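Local coordinates for nucleoporin NUP82 (Saccharomyces cerevisiae, PDB 3PBP), which serves as a structural component of the nuclear pore complex and, through its N-terminal domain, interacts with the nucleoporin NUP116, at residues 253-258 with 333-338; 415-420 with 446-451. The protein carries 1 engineered substitution. All coordinates share one frame; numbering follows the deposited sequence.

Interaction 1 of 2, residues 253-258 with 333-338; sequences LQFVSK and MSMSWD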
loop_
_atom_site.group_PDB
_atom_site.type_symbol
_atom_site.label_atom_id
_atom_site.label_comp_id
_atom_site.label_asym_id
_atom_site.label_seq_id
_atom_site.Cartn_x
_atom_site.Cartn_y
_atom_site.Cartn_z
ATOM N N LEU A 253 -3.231 -10.379 19.805
ATOM C CA LEU A 253 -4.129 -10.353 20.939
ATOM C C LEU A 253 -3.580 -9.535 22.098
ATOM O O LEU A 253 -4.338 -8.876 22.798
ATOM C CB LEU A 253 -4.433 -11.770 21.410
ATOM C CG LEU A 253 -5.439 -11.841 22.559
ATOM C CD1 LEU A 253 -6.768 -11.181 22.171
ATOM C CD2 LEU A 253 -5.646 -13.304 22.910
ATOM N N GLN A 254 -2.265 -9.577 22.307
ATOM C CA GLN A 254 -1.662 -8.813 23.393
ATOM C C GLN A 254 -1.784 -7.338 23.076
ATOM O O GLN A 254 -2.143 -6.537 23.939
ATOM C CB GLN A 254 -0.187 -9.163 23.567
ATOM C CG GLN A 254 0.057 -10.602 23.927
ATOM C CD GLN A 254 1.535 -10.979 23.911
ATOM O OE1 GLN A 254 2.354 -10.332 23.241
ATOM N NE2 GLN A 254 1.881 -12.048 24.634
ATOM N N PHE A 255 -1.493 -6.983 21.832
ATOM C CA PHE A 255 -1.562 -5.597 21.396
ATOM C C PHE A 255 -2.983 -5.037 21.469
ATOM O O PHE A 255 -3.217 -3.987 22.075
ATOM C CB PHE A 255 -1.022 -5.485 19.964
ATOM C CG PHE A 255 -1.217 -4.133 19.345
ATOM C CD1 PHE A 255 -0.560 -3.018 19.847
ATOM C CD2 PHE A 255 -2.074 -3.969 18.267
ATOM C CE1 PHE A 255 -0.754 -1.754 19.283
ATOM C CE2 PHE A 255 -2.276 -2.702 17.694
ATOM C CZ PHE A 255 -1.612 -1.597 18.205
ATOM N N VAL A 256 -3.938 -5.738 20.866
ATOM C CA VAL A 256 -5.317 -5.260 20.856
ATOM C C VAL A 256 -5.876 -5.155 22.262
ATOM O O VAL A 256 -6.753 -4.337 22.525
ATOM C CB VAL A 256 -6.233 -6.164 19.993
ATOM C CG1 VAL A 256 -7.646 -5.653 20.043
ATOM C CG2 VAL A 256 -5.757 -6.161 18.547
ATOM N N SER A 257 -5.363 -5.984 23.165
ATOM C CA SER A 257 -5.799 -5.961 24.563
ATOM C C SER A 257 -5.253 -4.718 25.247
ATOM O O SER A 257 -5.933 -4.097 26.068
ATOM C CB SER A 257 -5.300 -7.192 25.313
ATOM O OG SER A 257 -5.928 -8.359 24.828
ATOM N N LYS A 258 -4.022 -4.356 24.899
ATOM C CA LYS A 258 -3.394 -3.189 25.477
ATOM C C LYS A 258 -4.112 -1.953 24.956
ATOM O O LYS A 258 -4.253 -0.961 25.668
ATOM C CB LYS A 258 -1.914 -3.151 25.108
ATOM C CG LYS A 258 -1.077 -2.356 26.077
ATOM C CD LYS A 258 0.382 -2.334 25.665
ATOM C CE LYS A 258 1.240 -1.598 26.705
ATOM N NZ LYS A 258 2.680 -1.450 26.298
HETATM N N MSE A 333 -6.526 -11.810 8.130
HETATM C CA MSE A 333 -5.095 -11.639 8.299
HETATM C C MSE A 333 -4.767 -11.506 9.771
HETATM O O MSE A 333 -5.629 -11.202 10.600
HETATM C CB MSE A 333 -4.603 -10.364 7.626
HETATM C CG MSE A 333 -4.781 -10.260 6.127
HETATM SE SE MSE A 333 -4.372 -8.404 5.559
HETATM C CE MSE A 333 -2.436 -8.451 5.796
ATOM N N SER A 334 -3.498 -11.728 10.086
ATOM C CA SER A 334 -3.015 -11.566 11.440
ATOM C C SER A 334 -2.020 -10.428 11.319
ATOM O O SER A 334 -1.401 -10.228 10.263
ATOM C CB SER A 334 -2.288 -12.810 11.929
ATOM O OG SER A 334 -1.031 -12.952 11.282
HETATM N N MSE A 335 -1.887 -9.659 12.383
HETATM C CA MSE A 335 -0.944 -8.564 12.376
HETATM C C MSE A 335 0.483 -9.113 12.393
HETATM O O MSE A 335 0.737 -10.186 12.937
HETATM C CB MSE A 335 -1.205 -7.675 13.579
HETATM C CG MSE A 335 -2.444 -6.855 13.395
HETATM SE SE MSE A 335 -3.008 -5.906 14.971
HETATM C CE MSE A 335 -1.488 -4.824 15.282
ATOM N N SER A 336 1.408 -8.384 11.781
ATOM C CA SER A 336 2.794 -8.815 11.722
ATOM C C SER A 336 3.731 -7.611 11.715
ATOM O O SER A 336 3.488 -6.623 11.027
ATOM C CB SER A 336 3.014 -9.667 10.473
ATOM O OG SER A 336 4.343 -10.149 10.416
ATOM N N TRP A 337 4.806 -7.704 12.488
ATOM C CA TRP A 337 5.756 -6.610 12.583
ATOM C C TRP A 337 7.166 -6.968 12.135
ATOM O O TRP A 337 7.766 -6.194 11.397
ATOM C CB TRP A 337 5.806 -6.096 14.016
ATOM C CG TRP A 337 4.555 -5.417 14.516
ATOM C CD1 TRP A 337 4.343 -4.071 14.620
ATOM C CD2 TRP A 337 3.418 -6.047 15.123
ATOM N NE1 TRP A 337 3.156 -3.826 15.269
ATOM C CE2 TRP A 337 2.570 -5.022 15.588
ATOM C CE3 TRP A 337 3.035 -7.379 15.322
ATOM C CZ2 TRP A 337 1.370 -5.288 16.252
ATOM C CZ3 TRP A 337 1.833 -7.640 15.982
ATOM C CH2 TRP A 337 1.019 -6.600 16.435
ATOM N N ASP A 338 7.690 -8.120 12.578
ATOM C CA ASP A 338 9.050 -8.570 12.217
ATOM C C ASP A 338 9.124 -9.385 10.942
ATOM O O ASP A 338 9.790 -9.017 9.981
ATOM C CB ASP A 338 9.655 -9.476 13.275
ATOM C CG ASP A 338 9.278 -9.085 14.655
ATOM O OD1 ASP A 338 9.567 -7.936 15.031
ATOM O OD2 ASP A 338 8.696 -9.929 15.362
#
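F255 on helix 243-262 receives W337 over one face of its ring and selenomethionine M335 from an oblique direction. The tryptophan comes edge first: its CZ2 hangs 4.1 Å above the phenylalanine plane, displaced toward the rim, and lies 4.2 Å from F255 CG. With the two planes at 79° and the centroids of the F255 ring and the W337 six-membered ring 5.8 Å apart, this is a T-shaped (edge-to-face) pair. The CB of F255 heads toward the loop, and with CG anti to the backbone N (chi1 172°) the ring turns a face to W337. M335 crosses F255 at about a right angle, its SE 3.9 Å from F255 CD2 and 5.1 Å from the ring centroid, well off the ring normal. Polar bonds fix the surroundings: the indole NE1 of W337 is hydrogen-bonded to Y276 O, and Q252 OE1 of helix 243-262 accepts from M335 N. Y276 also brings its own ring against F255. The three touching residues form a small buried cluster combining a T-shaped stack with a Met-aromatic contact, through which helix 243-262 packs on the loop between strands 323-329 and 347-355.

Interaction 2 of 2, residues 415-420 with 446-451; sequences EDIATI and TFQNIS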
loop_
_atom_site.group_PDB
_atom_site.type_symbol
_atom_site.label_atom_id
_atom_site.label_comp_id
_atom_site.label_asym_id
_atom_site.label_seq_id
_atom_site.Cartn_x
_atom_site.Cartn_y
_atom_site.Cartn_z
ATOM N N GLU A 415 -22.343 2.565 -16.010
ATOM C CA GLU A 415 -23.119 3.731 -16.417
ATOM C C GLU A 415 -22.276 4.963 -16.681
ATOM O O GLU A 415 -21.468 5.365 -15.846
ATOM C CB GLU A 415 -24.172 4.065 -15.367
ATOM C CG GLU A 415 -25.125 5.151 -15.820
ATOM C CD GLU A 415 -26.295 5.321 -14.880
ATOM O OE1 GLU A 415 -26.085 5.810 -13.741
ATOM O OE2 GLU A 415 -27.424 4.953 -15.278
ATOM N N ASP A 416 -22.477 5.571 -17.845
ATOM C CA ASP A 416 -21.729 6.764 -18.217
ATOM C C ASP A 416 -22.264 7.982 -17.474
ATOM O O ASP A 416 -23.418 8.377 -17.634
ATOM C CB ASP A 416 -21.799 6.978 -19.730
ATOM C CG ASP A 416 -21.054 5.899 -20.508
ATOM O OD1 ASP A 416 -19.808 5.824 -20.399
ATOM O OD2 ASP A 416 -21.713 5.120 -21.230
ATOM N N ILE A 417 -21.406 8.565 -16.649
ATOM C CA ILE A 417 -21.771 9.719 -15.849
ATOM C C ILE A 417 -21.679 11.000 -16.645
ATOM O O ILE A 417 -22.600 11.812 -16.624
ATOM C CB ILE A 417 -20.861 9.834 -14.597
ATOM C CG1 ILE A 417 -21.170 8.694 -13.624
ATOM C CG2 ILE A 417 -21.055 11.173 -13.916
ATOM C CD1 ILE A 417 -22.583 8.712 -13.066
ATOM N N ALA A 418 -20.570 11.185 -17.347
ATOM C CA ALA A 418 -20.396 12.401 -18.116
ATOM C C ALA A 418 -19.155 12.357 -18.977
ATOM O O ALA A 418 -18.289 11.508 -18.790
ATOM C CB ALA A 418 -20.322 13.590 -17.182
ATOM N N THR A 419 -19.082 13.282 -19.926
ATOM C CA THR A 419 -17.941 13.369 -20.819
ATOM C C THR A 419 -17.021 14.442 -20.286
ATOM O O THR A 419 -17.451 15.562 -20.029
ATOM C CB THR A 419 -18.367 13.743 -22.253
ATOM O OG1 THR A 419 -19.196 12.701 -22.793
ATOM C CG2 THR A 419 -17.137 13.941 -23.138
ATOM N N ILE A 420 -15.757 14.087 -20.110
ATOM C CA ILE A 420 -14.765 15.018 -19.592
ATOM C C ILE A 420 -13.671 15.249 -20.614
ATOM O O ILE A 420 -13.686 14.671 -21.700
ATOM C CB ILE A 420 -14.095 14.477 -18.323
ATOM C CG1 ILE A 420 -13.426 13.138 -18.641
ATOM C CG2 ILE A 420 -15.117 14.336 -17.219
ATOM C CD1 ILE A 420 -12.513 12.625 -17.563
ATOM N N THR A 446 -19.487 21.525 -13.428
ATOM C CA THR A 446 -20.786 20.935 -13.711
ATOM C C THR A 446 -21.372 20.240 -12.496
ATOM O O THR A 446 -20.649 19.858 -11.586
ATOM C CB THR A 446 -20.662 19.902 -14.824
ATOM O OG1 THR A 446 -20.092 20.524 -15.978
ATOM C CG2 THR A 446 -22.018 19.325 -15.178
ATOM N N PHE A 447 -22.688 20.081 -12.488
ATOM C CA PHE A 447 -23.370 19.400 -11.396
ATOM C C PHE A 447 -24.303 18.386 -12.034
ATOM O O PHE A 447 -24.868 18.647 -13.093
ATOM C CB PHE A 447 -24.165 20.395 -10.534
ATOM C CG PHE A 447 -23.300 21.387 -9.805
ATOM C CD1 PHE A 447 -22.701 22.441 -10.483
ATOM C CD2 PHE A 447 -23.034 21.234 -8.452
ATOM C CE1 PHE A 447 -21.843 23.325 -9.826
ATOM C CE2 PHE A 447 -22.177 22.114 -7.788
ATOM C CZ PHE A 447 -21.582 23.158 -8.479
ATOM N N GLN A 448 -24.451 17.224 -11.405
ATOM C CA GLN A 448 -25.317 16.180 -11.937
ATOM C C GLN A 448 -26.032 15.439 -10.830
ATOM O O GLN A 448 -25.488 15.262 -9.743
ATOM C CB GLN A 448 -24.498 15.197 -12.760
ATOM C CG GLN A 448 -23.620 15.892 -13.760
ATOM C CD GLN A 448 -23.058 14.954 -14.778
ATOM O OE1 GLN A 448 -22.412 15.382 -15.738
ATOM N NE2 GLN A 448 -23.297 13.661 -14.586
ATOM N N ASN A 449 -27.250 14.998 -11.116
ATOM C CA ASN A 449 -28.047 14.283 -10.133
ATOM C C ASN A 449 -27.513 12.881 -9.904
ATOM O O ASN A 449 -27.035 12.229 -10.830
ATOM C CB ASN A 449 -29.499 14.220 -10.597
ATOM C CG ASN A 449 -30.101 15.600 -10.817
ATOM O OD1 ASN A 449 -30.346 16.346 -9.865
ATOM N ND2 ASN A 449 -30.334 15.950 -12.080
ATOM N N ILE A 450 -27.589 12.431 -8.656
ATOM C CA ILE A 450 -27.128 11.102 -8.279
ATOM C C ILE A 450 -28.287 10.377 -7.604
ATOM O O ILE A 450 -28.913 10.911 -6.688
ATOM C CB ILE A 450 -25.939 11.174 -7.284
ATOM C CG1 ILE A 450 -24.769 11.941 -7.903
ATOM C CG2 ILE A 450 -25.508 9.767 -6.894
ATOM C CD1 ILE A 450 -24.197 11.303 -9.157
ATOM N N SER A 451 -28.587 9.169 -8.064
ATOM C CA SER A 451 -29.673 8.398 -7.472
ATOM C C SER A 451 -29.184 7.728 -6.188
ATOM O O SER A 451 -28.179 7.009 -6.195
ATOM C CB SER A 451 -30.179 7.345 -8.465
ATOM O OG SER A 451 -29.133 6.485 -8.886
#
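Q448 NE2 donates to the backbone oxygen of I417 over 2.8 Å, and the bond is nearly straight, with an angle of 169° at the hydrogen. The acceptor lies almost in the amide plane of Q448, as suits an N-H of that group, but the reverse does not hold: the nitrogen stands above the I417 carbonyl plane, 49° out of it. Q448 reaches across because its CB heads toward the other strand and its chain runs extended beyond CG (chi2 -167°), spanning a separation of 8.3 Å between the nearest CA atoms, those of I417 and Q448. The strands therefore do not pair directly here; a side chain bridges them. Apolar groups border the amide: I417 CG2 is 3.4 Å from Q448 NE2, and the methyl of A418 lies on the OE1 side, its CB 3.9 Å from Q448 CD. Shortening Q448 to an alanine is likely to leave I417 O without this amide donor and to open a gap beside the A418 methyl.

The acceptor belongs to a classic beta bulge, in which I417 and A418 both face I381 of strand 380-385 and both share backbone hydrogen bonds with it. Neighbouring side chains extend the junction: A418 also touches L439 of strand 434-440, while I417 and I450 both rest on Y374 of strand 372-376. Beyond the contact, F447 meets F13 edge-to-face. Strand 413-419 is one of the two outer strands of the four-stranded antiparallel sheet that begins with 362-364, and 445-449 is outermost in the sheet it forms with 425-431 and 434-440, so the glutamine joins the edges of two successive sheets, consistent with adjacent blades of a beta-propeller.

How the interactions relate
Interaction 1 closes before interaction 2 opens along the chain, and the two share no helix, strand or sheet. Their centres are 43 Å apart, their nearest atoms about 30 Å, and they lie on opposite sides of the centre of the chain. Residues 253-258 with 333-338 attach a helix to a loop projecting from the sheet of strands 323-329 and 347-355; residues 415-420 with 446-451 instead connect two later sheets at their edges. One is buried and apolar, the other a surface contact centred on a polar bond. Interaction 1 falls wholly within the region that interacts with NUP116 (residues 1-409), whereas interaction 2 lies just beyond it, near the end of this N-terminal domain.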